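Local coordinates for protein peptidoglycan glycosyltransferase (Burkholderia ambifaria, PDB 5UY7) that belongs to the penicillin-binding proteins and carries a domain of the beta-lactamase-like fold built of helices packed on an antiparallel sheet, at residues Y345-L350 and T423-P428; Y397-I400 and E405-P408; L283-P288 and P338-N343; R365-K370 and R374-T379. All coordinates share one frame; numbering follows the deposited sequence.

Contact 1. Residues Y345-L350 and T423-P428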
loop_
_atom_site.group_PDB
_atom_site.type_symbol
_atom_site.label_atom_id
_atom_site.label_comp_id
_atom_site.label_asym_id
_atom_site.label_seq_id
_atom_site.Cartn_x
_atom_site.Cartn_y
_atom_site.Cartn_z
ATOM N N TYR A 345 -10.848 -5.061 6.650
ATOM C CA TYR A 345 -9.571 -4.782 7.310
ATOM C C TYR A 345 -9.015 -6.029 7.975
ATOM O O TYR A 345 -7.798 -6.261 7.981
ATOM C CB TYR A 345 -9.728 -3.691 8.367
ATOM C CG TYR A 345 -10.045 -2.326 7.831
ATOM C CD1 TYR A 345 -9.498 -1.869 6.635
ATOM C CD2 TYR A 345 -10.886 -1.487 8.539
ATOM C CE1 TYR A 345 -9.803 -0.602 6.159
ATOM C CE2 TYR A 345 -11.184 -0.241 8.081
ATOM C CZ TYR A 345 -10.652 0.203 6.898
ATOM O OH TYR A 345 -10.990 1.464 6.467
ATOM N N THR A 346 -9.894 -6.826 8.575
ATOM C CA THR A 346 -9.442 -8.042 9.232
ATOM C C THR A 346 -8.994 -9.080 8.215
ATOM O O THR A 346 -8.037 -9.828 8.462
ATOM C CB THR A 346 -10.559 -8.577 10.120
ATOM O OG1 THR A 346 -10.789 -7.637 11.174
ATOM C CG2 THR A 346 -10.181 -9.919 10.731
ATOM N N SER A 347 -9.659 -9.131 7.058
ATOM C CA SER A 347 -9.278 -10.118 6.055
ATOM C C SER A 347 -7.894 -9.831 5.479
ATOM O O SER A 347 -7.179 -10.777 5.128
ATOM C CB SER A 347 -10.332 -10.202 4.944
ATOM O OG SER A 347 -10.260 -9.091 4.072
ATOM N N ILE A 348 -7.477 -8.561 5.419
ATOM C CA ILE A 348 -6.137 -8.241 4.926
ATOM C C ILE A 348 -5.144 -8.219 6.087
ATOM O O ILE A 348 -4.008 -7.750 5.941
ATOM C CB ILE A 348 -6.099 -6.916 4.137
ATOM C CG1 ILE A 348 -6.635 -5.745 4.965
ATOM C CG2 ILE A 348 -6.875 -7.050 2.829
ATOM C CD1 ILE A 348 -6.343 -4.362 4.367
ATOM N N GLY A 349 -5.556 -8.738 7.240
ATOM C CA GLY A 349 -4.631 -8.993 8.329
ATOM C C GLY A 349 -4.359 -7.833 9.263
ATOM O O GLY A 349 -3.438 -7.932 10.087
ATOM N N LEU A 350 -5.116 -6.744 9.176
ATOM C CA LEU A 350 -4.868 -5.621 10.071
ATOM C C LEU A 350 -5.391 -5.935 11.468
ATOM O O LEU A 350 -6.336 -6.709 11.640
ATOM C CB LEU A 350 -5.521 -4.348 9.536
ATOM C CG LEU A 350 -5.121 -3.972 8.110
ATOM C CD1 LEU A 350 -5.588 -2.565 7.802
ATOM C CD2 LEU A 350 -3.611 -4.085 7.945
ATOM N N THR A 423 -5.875 -16.271 1.419
ATOM C CA THR A 423 -7.167 -15.796 1.899
ATOM C C THR A 423 -7.797 -14.964 0.794
ATOM O O THR A 423 -7.213 -13.969 0.359
ATOM C CB THR A 423 -7.005 -14.963 3.176
ATOM O OG1 THR A 423 -6.495 -15.796 4.218
ATOM C CG2 THR A 423 -8.339 -14.368 3.604
ATOM N N GLN A 424 -8.981 -15.362 0.344
ATOM C CA GLN A 424 -9.643 -14.588 -0.699
ATOM C C GLN A 424 -10.232 -13.328 -0.081
ATOM O O GLN A 424 -11.181 -13.400 0.707
ATOM C CB GLN A 424 -10.728 -15.406 -1.384
ATOM C CG GLN A 424 -11.095 -14.833 -2.748
ATOM C CD GLN A 424 -10.012 -15.104 -3.780
ATOM O OE1 GLN A 424 -9.381 -16.167 -3.763
ATOM N NE2 GLN A 424 -9.796 -14.150 -4.689
ATOM N N VAL A 425 -9.666 -12.182 -0.437
ATOM C CA VAL A 425 -10.072 -10.886 0.099
ATOM C C VAL A 425 -11.042 -10.181 -0.834
ATOM O O VAL A 425 -12.062 -9.645 -0.396
ATOM C CB VAL A 425 -8.827 -10.017 0.363
ATOM C CG1 VAL A 425 -9.252 -8.617 0.780
ATOM C CG2 VAL A 425 -7.985 -10.665 1.444
ATOM N N PHE A 426 -10.737 -10.180 -2.131
ATOM C CA PHE A 426 -11.577 -9.597 -3.170
ATOM C C PHE A 426 -11.678 -10.594 -4.319
ATOM O O PHE A 426 -10.909 -11.556 -4.394
ATOM C CB PHE A 426 -10.989 -8.263 -3.681
ATOM C CG PHE A 426 -10.681 -7.273 -2.591
ATOM C CD1 PHE A 426 -11.694 -6.770 -1.791
ATOM C CD2 PHE A 426 -9.388 -6.824 -2.382
ATOM C CE1 PHE A 426 -11.414 -5.854 -0.780
ATOM C CE2 PHE A 426 -9.098 -5.905 -1.372
ATOM C CZ PHE A 426 -10.111 -5.422 -0.569
ATOM N N THR A 427 -12.631 -10.378 -5.228
ATOM C CA THR A 427 -12.667 -11.196 -6.430
ATOM C C THR A 427 -11.542 -10.785 -7.373
ATOM O O THR A 427 -10.995 -9.684 -7.265
ATOM C CB THR A 427 -14.001 -11.054 -7.160
ATOM O OG1 THR A 427 -14.165 -9.689 -7.568
ATOM C CG2 THR A 427 -15.161 -11.474 -6.271
ATOM N N PRO A 428 -11.160 -11.668 -8.298
ATOM C CA PRO A 428 -10.144 -11.279 -9.291
ATOM C C PRO A 428 -10.546 -10.060 -10.099
ATOM O O PRO A 428 -9.690 -9.241 -10.450
ATOM C CB PRO A 428 -10.027 -12.530 -10.175
ATOM C CG PRO A 428 -10.443 -13.663 -9.283
ATOM C CD PRO A 428 -11.486 -13.110 -8.356
HETATM O O HOH W 1 -12.459 -8.545 2.193
#
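S347 and V425 come together where the end of helix 338-347 passes the residue that follows strand 423-424, with their CA atoms 6.1 Å apart. The helix stops in a Schellman motif with G349 as its C-prime residue. L350 N reaches back to Y345 O, and G349 N to T346 O. Both segments belong to the beta-lactamase-like domain of this penicillin-binding protein. V425 carries the contact. Its CG1 stands anti to the backbone N (chi1 174°), which directs that methyl between the two helix-end side chains. V425 CG1 touches S347 OG at 3.5 Å and I348 CG2 at 3.5 Å. The I348 and V425 side chains cross at about a right angle. V425 CG1 also lies 3.4 Å above the plane of the F426 ring, over its centre. V425 CG2 packs against the backbone, 3.8 Å from S347 O. T423 CG2 adds a looser touch on that same carbonyl oxygen. The side chains of I348 and F426 both continue onto F275 of helix 273-282, so the contact runs inward from the surface. Within its own segment, Q424 NE2 bonds to F426 O, nearly in line with the carbonyl. Polar chemistry between the segments goes through one water. S347 OG is itself bonded to M344 O, within the helix. The water donates to S347 OG at 2.9 Å, and its second proton goes to V425 O at 2.8 Å.

Contact 2. Residues Y397-I400 and E405-P408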
loop_
_atom_site.group_PDB
_atom_site.type_symbol
_atom_site.label_atom_id
_atom_site.label_comp_id
_atom_site.label_asym_id
_atom_site.label_seq_id
_atom_site.Cartn_x
_atom_site.Cartn_y
_atom_site.Cartn_z
ATOM N N TYR A 397 -1.110 -5.636 0.354
ATOM C CA TYR A 397 -1.082 -5.322 -1.076
ATOM C C TYR A 397 -0.932 -6.572 -1.940
ATOM O O TYR A 397 -1.253 -6.520 -3.134
ATOM C CB TYR A 397 0.020 -4.292 -1.384
ATOM C CG TYR A 397 -0.525 -2.870 -1.380
ATOM C CD1 TYR A 397 -0.918 -2.260 -0.190
ATOM C CD2 TYR A 397 -0.689 -2.158 -2.565
ATOM C CE1 TYR A 397 -1.459 -0.975 -0.178
ATOM C CE2 TYR A 397 -1.215 -0.870 -2.562
ATOM C CZ TYR A 397 -1.591 -0.285 -1.363
ATOM O OH TYR A 397 -2.128 0.992 -1.376
ATOM N N THR A 398 -0.480 -7.701 -1.373
ATOM C CA THR A 398 -0.462 -8.917 -2.181
ATOM C C THR A 398 -1.872 -9.338 -2.552
ATOM O O THR A 398 -2.048 -10.003 -3.568
ATOM C CB THR A 398 0.264 -10.092 -1.489
ATOM O OG1 THR A 398 -0.473 -10.541 -0.335
ATOM C CG2 THR A 398 1.710 -9.700 -1.112
ATOM N N ALA A 399 -2.885 -8.942 -1.771
ATOM C CA ALA A 399 -4.256 -9.281 -2.135
ATOM C C ALA A 399 -4.648 -8.602 -3.435
ATOM O O ALA A 399 -5.350 -9.189 -4.261
ATOM C CB ALA A 399 -5.222 -8.894 -1.015
ATOM N N ILE A 400 -4.189 -7.368 -3.643
ATOM C CA ILE A 400 -4.498 -6.676 -4.885
ATOM C C ILE A 400 -3.645 -7.227 -6.014
ATOM O O ILE A 400 -4.101 -7.340 -7.154
ATOM C CB ILE A 400 -4.292 -5.159 -4.693
ATOM C CG1 ILE A 400 -5.347 -4.618 -3.721
ATOM C CG2 ILE A 400 -4.328 -4.413 -6.044
ATOM C CD1 ILE A 400 -5.073 -3.179 -3.287
ATOM N N GLU A 405 -6.403 -12.611 -3.832
ATOM C CA GLU A 405 -6.079 -13.598 -2.805
ATOM C C GLU A 405 -4.818 -13.153 -2.077
ATOM O O GLU A 405 -3.738 -13.097 -2.672
ATOM C CB GLU A 405 -5.894 -14.980 -3.420
ATOM C CG GLU A 405 -5.681 -16.062 -2.360
ATOM C CD GLU A 405 -5.508 -17.442 -2.959
ATOM O OE1 GLU A 405 -5.115 -17.529 -4.139
ATOM O OE2 GLU A 405 -5.774 -18.438 -2.249
ATOM N N MET A 406 -4.955 -12.830 -0.797
ATOM C CA MET A 406 -3.802 -12.430 -0.000
ATOM C C MET A 406 -2.965 -13.648 0.360
ATOM O O MET A 406 -3.478 -14.641 0.883
ATOM C CB MET A 406 -4.239 -11.706 1.266
ATOM C CG MET A 406 -3.042 -11.087 1.976
ATOM S SD MET A 406 -3.504 -10.163 3.431
ATOM C CE MET A 406 -4.000 -11.462 4.530
ATOM N N MET A 407 -1.673 -13.556 0.117
ATOM C CA MET A 407 -0.754 -14.663 0.294
ATOM C C MET A 407 -0.189 -14.674 1.710
ATOM O O MET A 407 0.026 -13.616 2.305
ATOM C CB MET A 407 0.393 -14.551 -0.706
ATOM C CG MET A 407 -0.078 -14.590 -2.147
ATOM S SD MET A 407 -0.807 -16.205 -2.506
ATOM C CE MET A 407 0.655 -17.213 -2.646
ATOM N N PRO A 408 0.052 -15.852 2.284
ATOM C CA PRO A 408 0.789 -15.903 3.550
ATOM C C PRO A 408 2.212 -15.453 3.273
ATOM O O PRO A 408 2.887 -16.004 2.400
ATOM C CB PRO A 408 0.725 -17.384 3.950
ATOM C CG PRO A 408 -0.247 -18.025 2.988
ATOM C CD PRO A 408 -0.216 -17.196 1.752
#
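The flat groups that matter here are peptides: the M406-M407 peptide gives its N-H to the hydroxyl of T398. The bond from M407 N to T398 OG1 is long, 3.3 Å, but nearly straight at 164°. Helix 390-401 connects through a few residues to strand 405-406, which runs back beside it, in the beta-lactamase-like domain of this penicillin-binding protein. On the side of the helix away from the strand, Y397 meets F275 edge-to-face. T398 OG1 sits between its own backbone N and carbonyl carbon (chi1 68°), a position that lets it serve both elements. It accepts from M407 N and donates to R395 O in the preceding turn of the helix. A buried hydroxyl is thus used in both roles. Beside this bond the backbones come close: A399 CA lies 3.8 Å from M406 CA. The CB atoms of A399 and M406 also meet at 3.8 Å. From there the M406 chain leads off and bends at its last torsion. On the way, M406 CG passes 3.5 Å from T398 OG1.

Contact 3. Residues L283-P288 and P338-N343. With SO4 (sulfate ion), chain C.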
loop_
_atom_site.group_PDB
_atom_site.type_symbol
_atom_site.label_atom_id
_atom_site.label_comp_id
_atom_site.label_asym_id
_atom_site.label_seq_id
_atom_site.Cartn_x
_atom_site.Cartn_y
_atom_site.Cartn_z
ATOM N N LEU A 283 -18.311 -5.210 -3.220
ATOM C CA LEU A 283 -19.683 -5.260 -2.727
ATOM C C LEU A 283 -20.689 -4.760 -3.750
ATOM O O LEU A 283 -21.889 -4.736 -3.448
ATOM C CB LEU A 283 -19.804 -4.446 -1.435
ATOM C CG LEU A 283 -19.011 -5.027 -0.264
ATOM C CD1 LEU A 283 -19.063 -4.121 0.961
ATOM C CD2 LEU A 283 -19.559 -6.409 0.067
ATOM N N HIS A 284 -20.229 -4.370 -4.942
ATOM C CA HIS A 284 -21.074 -3.864 -6.022
ATOM C C HIS A 284 -21.743 -2.540 -5.664
ATOM O O HIS A 284 -22.762 -2.181 -6.259
ATOM C CB HIS A 284 -22.127 -4.906 -6.438
ATOM C CG HIS A 284 -21.560 -6.277 -6.653
ATOM N ND1 HIS A 284 -20.637 -6.553 -7.640
ATOM C CD2 HIS A 284 -21.776 -7.446 -6.003
ATOM C CE1 HIS A 284 -20.314 -7.834 -7.594
ATOM N NE2 HIS A 284 -20.989 -8.399 -6.609
ATOM N N ARG A 285 -21.180 -1.790 -4.706
ATOM C CA ARG A 285 -21.742 -0.483 -4.363
ATOM C C ARG A 285 -21.412 0.568 -5.416
ATOM O O ARG A 285 -22.208 1.488 -5.650
ATOM C CB ARG A 285 -21.227 -0.018 -2.995
ATOM C CG ARG A 285 -21.501 -0.989 -1.856
ATOM C CD ARG A 285 -22.988 -1.043 -1.469
ATOM N NE ARG A 285 -23.274 -2.349 -0.880
ATOM C CZ ARG A 285 -22.966 -2.676 0.369
ATOM N NH1 ARG A 285 -22.418 -1.773 1.168
ATOM N NH2 ARG A 285 -23.200 -3.899 0.821
ATOM N N VAL A 286 -20.240 0.461 -6.033
ATOM C CA VAL A 286 -19.815 1.349 -7.105
ATOM C C VAL A 286 -19.170 0.493 -8.183
ATOM O O VAL A 286 -18.849 -0.678 -7.972
ATOM C CB VAL A 286 -18.812 2.429 -6.642
ATOM C CG1 VAL A 286 -19.368 3.240 -5.481
ATOM C CG2 VAL A 286 -17.484 1.789 -6.240
ATOM N N THR A 287 -18.960 1.109 -9.340
ATOM C CA THR A 287 -18.183 0.528 -10.428
ATOM C C THR A 287 -17.029 1.476 -10.722
ATOM O O THR A 287 -17.032 2.611 -10.224
ATOM C CB THR A 287 -19.043 0.346 -11.672
ATOM O OG1 THR A 287 -19.471 1.637 -12.123
ATOM C CG2 THR A 287 -20.238 -0.540 -11.364
ATOM N N PRO A 288 -16.044 1.082 -11.533
ATOM C CA PRO A 288 -14.921 2.000 -11.777
ATOM C C PRO A 288 -15.330 3.326 -12.389
ATOM O O PRO A 288 -14.647 4.336 -12.166
ATOM C CB PRO A 288 -14.015 1.197 -12.721
ATOM C CG PRO A 288 -14.309 -0.236 -12.380
ATOM C CD PRO A 288 -15.786 -0.258 -12.098
ATOM N N PRO A 338 -19.967 -0.117 8.791
ATOM C CA PRO A 338 -18.767 -0.381 9.604
ATOM C C PRO A 338 -18.384 -1.849 9.658
ATOM O O PRO A 338 -17.203 -2.182 9.493
ATOM C CB PRO A 338 -19.176 0.156 10.983
ATOM C CG PRO A 338 -20.120 1.258 10.672
ATOM C CD PRO A 338 -20.898 0.806 9.460
ATOM N N GLU A 339 -19.358 -2.742 9.863
ATOM C CA GLU A 339 -19.045 -4.166 9.920
ATOM C C GLU A 339 -18.409 -4.649 8.621
ATOM O O GLU A 339 -17.493 -5.479 8.645
ATOM C CB GLU A 339 -20.310 -4.968 10.233
ATOM C CG GLU A 339 -20.048 -6.453 10.393
ATOM C CD GLU A 339 -21.279 -7.216 10.815
ATOM O OE1 GLU A 339 -22.392 -6.660 10.688
ATOM O OE2 GLU A 339 -21.138 -8.370 11.277
ATOM N N GLU A 340 -18.872 -4.133 7.477
ATOM C CA GLU A 340 -18.304 -4.543 6.195
ATOM C C GLU A 340 -16.851 -4.110 6.077
ATOM O O GLU A 340 -15.985 -4.893 5.665
ATOM C CB GLU A 340 -19.125 -3.960 5.039
ATOM C CG GLU A 340 -20.476 -4.616 4.877
ATOM C CD GLU A 340 -21.387 -3.884 3.913
ATOM O OE1 GLU A 340 -21.231 -2.658 3.733
ATOM O OE2 GLU A 340 -22.278 -4.546 3.342
ATOM N N MET A 341 -16.560 -2.861 6.438
ATOM C CA MET A 341 -15.192 -2.373 6.324
ATOM C C MET A 341 -14.280 -3.055 7.340
ATOM O O MET A 341 -13.139 -3.406 7.017
ATOM C CB MET A 341 -15.163 -0.853 6.490
ATOM C CG MET A 341 -15.948 -0.116 5.399
ATOM S SD MET A 341 -15.681 1.672 5.436
ATOM C CE MET A 341 -13.968 1.775 4.926
ATOM N N TRP A 342 -14.772 -3.267 8.563
ATOM C CA TRP A 342 -13.973 -3.961 9.571
ATOM C C TRP A 342 -13.637 -5.377 9.130
ATOM O O TRP A 342 -12.503 -5.839 9.308
ATOM C CB TRP A 342 -14.719 -3.986 10.912
ATOM C CG TRP A 342 -13.930 -4.599 12.041
ATOM C CD1 TRP A 342 -13.193 -3.933 12.980
ATOM C CD2 TRP A 342 -13.812 -5.998 12.359
ATOM N NE1 TRP A 342 -12.614 -4.827 13.849
ATOM C CE2 TRP A 342 -12.978 -6.099 13.492
ATOM C CE3 TRP A 342 -14.317 -7.175 11.783
ATOM C CZ2 TRP A 342 -12.646 -7.326 14.075
ATOM C CZ3 TRP A 342 -13.984 -8.398 12.365
ATOM C CH2 TRP A 342 -13.154 -8.460 13.497
ATOM N N ASN A 343 -14.605 -6.095 8.563
ATOM C CA ASN A 343 -14.291 -7.436 8.089
ATOM C C ASN A 343 -13.254 -7.404 6.976
ATOM O O ASN A 343 -12.405 -8.298 6.894
ATOM C CB ASN A 343 -15.555 -8.158 7.637
ATOM C CG ASN A 343 -16.205 -8.915 8.778
ATOM O OD1 ASN A 343 -15.672 -9.927 9.259
ATOM N ND2 ASN A 343 -17.332 -8.410 9.248
HETATM S S SO4 C . -18.870 0.941 -15.459
HETATM O O1 SO4 C . -19.128 -0.492 -15.562
HETATM O O2 SO4 C . -18.722 1.522 -16.793
HETATM O O3 SO4 C . -17.630 1.150 -14.713
HETATM O O4 SO4 C . -19.987 1.585 -14.770
#
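E340 has the most surface buried by this contact, and R285 and L283 are the two residues that cover it. R285 grips the carboxylate end-on with two nitrogens, one to each oxygen. R285 NH2 reaches E340 OE2 at 2.8 Å in an almost straight bond (171°). R285 NH1 reaches E340 OE1 at 3.0 Å. Both oxygens are met on their syn side and lie close to the guanidinium plane. The fit is not quite flat, because the two planes are turned 31° against each other. The groups come from opposite directions. R285 bends at its second torsion (chi2 -71°) to face the helix, while E340 stretches out from it in an extended chain. L283 CD1 lies 3.8 Å from E340 CD, and L283 CB lies over one face of the R285 guanidinium, 3.9 Å above its plane and offset toward the rim. Each partner has a further bond. R285 NH1 also donates to T335 O, and E340 OE1 also accepts from R337 N. The arginine and this backbone N-H at the helix start would both favour a charged carboxylate. Farther along the loop, T287 OG1 donates to a sulfate ion, which probably came from the crystallisation liquor. This is a surface salt bridge in the beta-lactamase-like domain of this penicillin-binding protein. It ties the loop between helix 273-282 and strand 291-293 to the first turn of helix 338-347. On the same helix, M341 packs on L279 of helix 273-282 and on Q377 of helix 374-381.

Contact 4. Residues R365-K370 and R374-T379. With SO4 (sulfate ion), chain E.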
loop_
_atom_site.group_PDB
_atom_site.type_symbol
_atom_site.label_atom_id
_atom_site.label_comp_id
_atom_site.label_asym_id
_atom_site.label_seq_id
_atom_site.Cartn_x
_atom_site.Cartn_y
_atom_site.Cartn_z
ATOM N N ARG A 365 -3.478 -1.277 15.585
ATOM C CA ARG A 365 -4.684 -0.884 16.300
ATOM C C ARG A 365 -5.838 -0.797 15.314
ATOM O O ARG A 365 -5.770 -0.042 14.338
ATOM C CB ARG A 365 -4.484 0.453 17.018
ATOM N N LEU A 366 -6.876 -1.590 15.557
ATOM C CA LEU A 366 -8.112 -1.551 14.780
ATOM C C LEU A 366 -9.258 -1.507 15.778
ATOM O O LEU A 366 -9.456 -2.456 16.546
ATOM C CB LEU A 366 -8.232 -2.763 13.858
ATOM C CG LEU A 366 -9.503 -2.820 13.010
ATOM C CD1 LEU A 366 -9.560 -1.631 12.059
ATOM C CD2 LEU A 366 -9.585 -4.136 12.243
ATOM N N ARG A 367 -10.002 -0.426 15.771
ATOM C CA ARG A 367 -11.064 -0.291 16.750
ATOM C C ARG A 367 -12.272 -1.151 16.373
ATOM O O ARG A 367 -12.559 -1.349 15.189
ATOM C CB ARG A 367 -11.458 1.173 16.889
ATOM C CG ARG A 367 -10.373 1.964 17.621
ATOM C CD ARG A 367 -10.621 3.460 17.656
ATOM N NE ARG A 367 -11.886 3.794 18.296
ATOM C CZ ARG A 367 -12.941 4.262 17.641
ATOM N NH1 ARG A 367 -14.062 4.542 18.293
ATOM N NH2 ARG A 367 -12.868 4.456 16.332
ATOM N N PRO A 368 -12.969 -1.699 17.369
ATOM C CA PRO A 368 -14.115 -2.571 17.080
ATOM C C PRO A 368 -15.212 -1.817 16.347
ATOM O O PRO A 368 -15.549 -0.681 16.693
ATOM C CB PRO A 368 -14.579 -3.024 18.470
ATOM C CG PRO A 368 -13.418 -2.772 19.374
ATOM C CD PRO A 368 -12.712 -1.581 18.814
ATOM N N TRP A 369 -15.798 -2.480 15.342
ATOM C CA TRP A 369 -16.686 -1.779 14.419
ATOM C C TRP A 369 -17.961 -1.295 15.093
ATOM O O TRP A 369 -18.536 -0.293 14.659
ATOM C CB TRP A 369 -17.024 -2.657 13.210
ATOM C CG TRP A 369 -17.793 -3.928 13.495
ATOM C CD1 TRP A 369 -17.274 -5.180 13.651
ATOM C CD2 TRP A 369 -19.218 -4.070 13.614
ATOM N NE1 TRP A 369 -18.280 -6.089 13.877
ATOM C CE2 TRP A 369 -19.483 -5.433 13.859
ATOM C CE3 TRP A 369 -20.290 -3.177 13.543
ATOM C CZ2 TRP A 369 -20.774 -5.923 14.033
ATOM C CZ3 TRP A 369 -21.574 -3.666 13.721
ATOM C CH2 TRP A 369 -21.805 -5.025 13.958
ATOM N N LYS A 370 -18.420 -1.968 16.152
ATOM C CA LYS A 370 -19.605 -1.477 16.844
ATOM C C LYS A 370 -19.372 -0.111 17.475
ATOM O O LYS A 370 -20.340 0.579 17.811
ATOM C CB LYS A 370 -20.055 -2.469 17.914
ATOM C CG LYS A 370 -20.802 -3.679 17.383
ATOM C CD LYS A 370 -21.438 -4.442 18.534
ATOM C CE LYS A 370 -21.704 -5.893 18.178
ATOM N NZ LYS A 370 -22.838 -6.050 17.231
ATOM N N ARG A 374 -19.432 7.751 12.671
ATOM C CA ARG A 374 -19.441 7.911 11.219
ATOM C C ARG A 374 -18.199 8.657 10.737
ATOM O O ARG A 374 -17.599 8.296 9.712
ATOM C CB ARG A 374 -20.722 8.623 10.778
ATOM C CG ARG A 374 -21.006 8.451 9.302
ATOM C CD ARG A 374 -22.448 8.777 8.952
ATOM N NE ARG A 374 -22.773 10.179 9.195
ATOM C CZ ARG A 374 -23.679 10.860 8.502
ATOM N NH1 ARG A 374 -24.340 10.268 7.515
ATOM N NH2 ARG A 374 -23.918 12.134 8.787
ATOM N N ILE A 375 -17.770 9.675 11.486
ATOM C CA ILE A 375 -16.555 10.391 11.113
ATOM C C ILE A 375 -15.330 9.488 11.221
ATOM O O ILE A 375 -14.361 9.654 10.471
ATOM C CB ILE A 375 -16.407 11.662 11.974
ATOM C CG1 ILE A 375 -15.263 12.530 11.453
ATOM C CG2 ILE A 375 -16.186 11.303 13.431
ATOM C CD1 ILE A 375 -15.432 12.934 10.012
ATOM N N GLU A 376 -15.348 8.509 12.132
ATOM C CA GLU A 376 -14.213 7.595 12.251
ATOM C C GLU A 376 -14.167 6.612 11.085
ATOM O O GLU A 376 -13.083 6.282 10.584
ATOM C CB GLU A 376 -14.280 6.863 13.591
ATOM C CG GLU A 376 -14.053 7.785 14.771
ATOM C CD GLU A 376 -14.497 7.185 16.088
ATOM O OE1 GLU A 376 -15.256 6.192 16.076
ATOM O OE2 GLU A 376 -14.082 7.711 17.141
ATOM N N GLN A 377 -15.330 6.128 10.641
ATOM C CA GLN A 377 -15.368 5.351 9.406
ATOM C C GLN A 377 -14.797 6.159 8.246
ATOM O O GLN A 377 -14.048 5.627 7.412
ATOM C CB GLN A 377 -16.801 4.905 9.104
ATOM C CG GLN A 377 -16.924 4.108 7.807
ATOM C CD GLN A 377 -18.322 3.578 7.578
ATOM O OE1 GLN A 377 -19.136 3.540 8.496
ATOM N NE2 GLN A 377 -18.613 3.177 6.344
ATOM N N ALA A 378 -15.112 7.458 8.198
ATOM C CA ALA A 378 -14.589 8.312 7.133
ATOM C C ALA A 378 -13.068 8.413 7.189
ATOM O O ALA A 378 -12.385 8.182 6.183
ATOM C CB ALA A 378 -15.215 9.702 7.213
ATOM N N THR A 379 -12.511 8.772 8.347
ATOM C CA THR A 379 -11.060 8.943 8.401
ATOM C C THR A 379 -10.338 7.633 8.102
ATOM O O THR A 379 -9.285 7.634 7.458
ATOM C CB THR A 379 -10.612 9.502 9.754
ATOM O OG1 THR A 379 -10.826 8.532 10.787
ATOM C CG2 THR A 379 -11.381 10.774 10.081
HETATM S S SO4 E . -22.119 8.726 14.781
HETATM O O1 SO4 E . -22.558 7.372 14.452
HETATM O O2 SO4 E . -20.883 9.031 14.070
HETATM O O3 SO4 E . -23.147 9.683 14.375
HETATM O O4 SO4 E . -21.894 8.830 16.221
#
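R367 and the backbone of R373 both hold E376 OE1. R367 NH1 donates to E376 OE1 at 3.0 Å, and R367 NH2 is also 3.0 Å from E376 OE1, in the salt bridge. R373 N, just before the helix, bonds to it as well. The hydrogen bond from NH1 is well bent, at 138°, and it comes from above the carboxylate plane. The two flat groups do not face each other as a fork to a fork. Their planes stand 72° apart, and the side chains cross at about a right angle. One oxygen therefore takes most of the arginine, and E376 OE2 is farther off, 3.4 Å from R367 NH1. R367 reaches this point through a bend at its third torsion, whereas E376 extends straight out from the helix. NH1 has a second, weak bond to S371 O. With the arginine and a helix-start N-H on one oxygen, the carboxylate is probably kept charged. R367 is held from its backbone too, since its O accepts from W372 NE1. The contact joins a surface loop of the beta-lactamase-like domain of this penicillin-binding protein to the first turn of the helix that follows it. Helix 374-381 packs on helix 338-347 through Q377, which touches P338 and M341. It also packs on strands 298-301 and 304-307, where A378 meets L301 and I306.

Contact 2 is buried, contact 1 is partly buried, and contacts 3 and 4 lie at the surface. Chemistry follows place. Contacts 1 and 2 combine van der Waals packing with a water bridge and with one hydroxyl bond, respectively, while contacts 3 and 4 are arginine-glutamate salt bridges. In both of those the glutamate also takes a backbone N-H at the start of its helix, but only contact 3 pairs two nitrogens with two oxygens. Contacts 1 and 3 use opposite ends of helix 338-347. Contacts 1 and 2 share the small sheet of strands 405-406 and 423-424, and M406 SD packs on I348 O. Contacts 3 and 4 touch where P338 and M341 meet Q377.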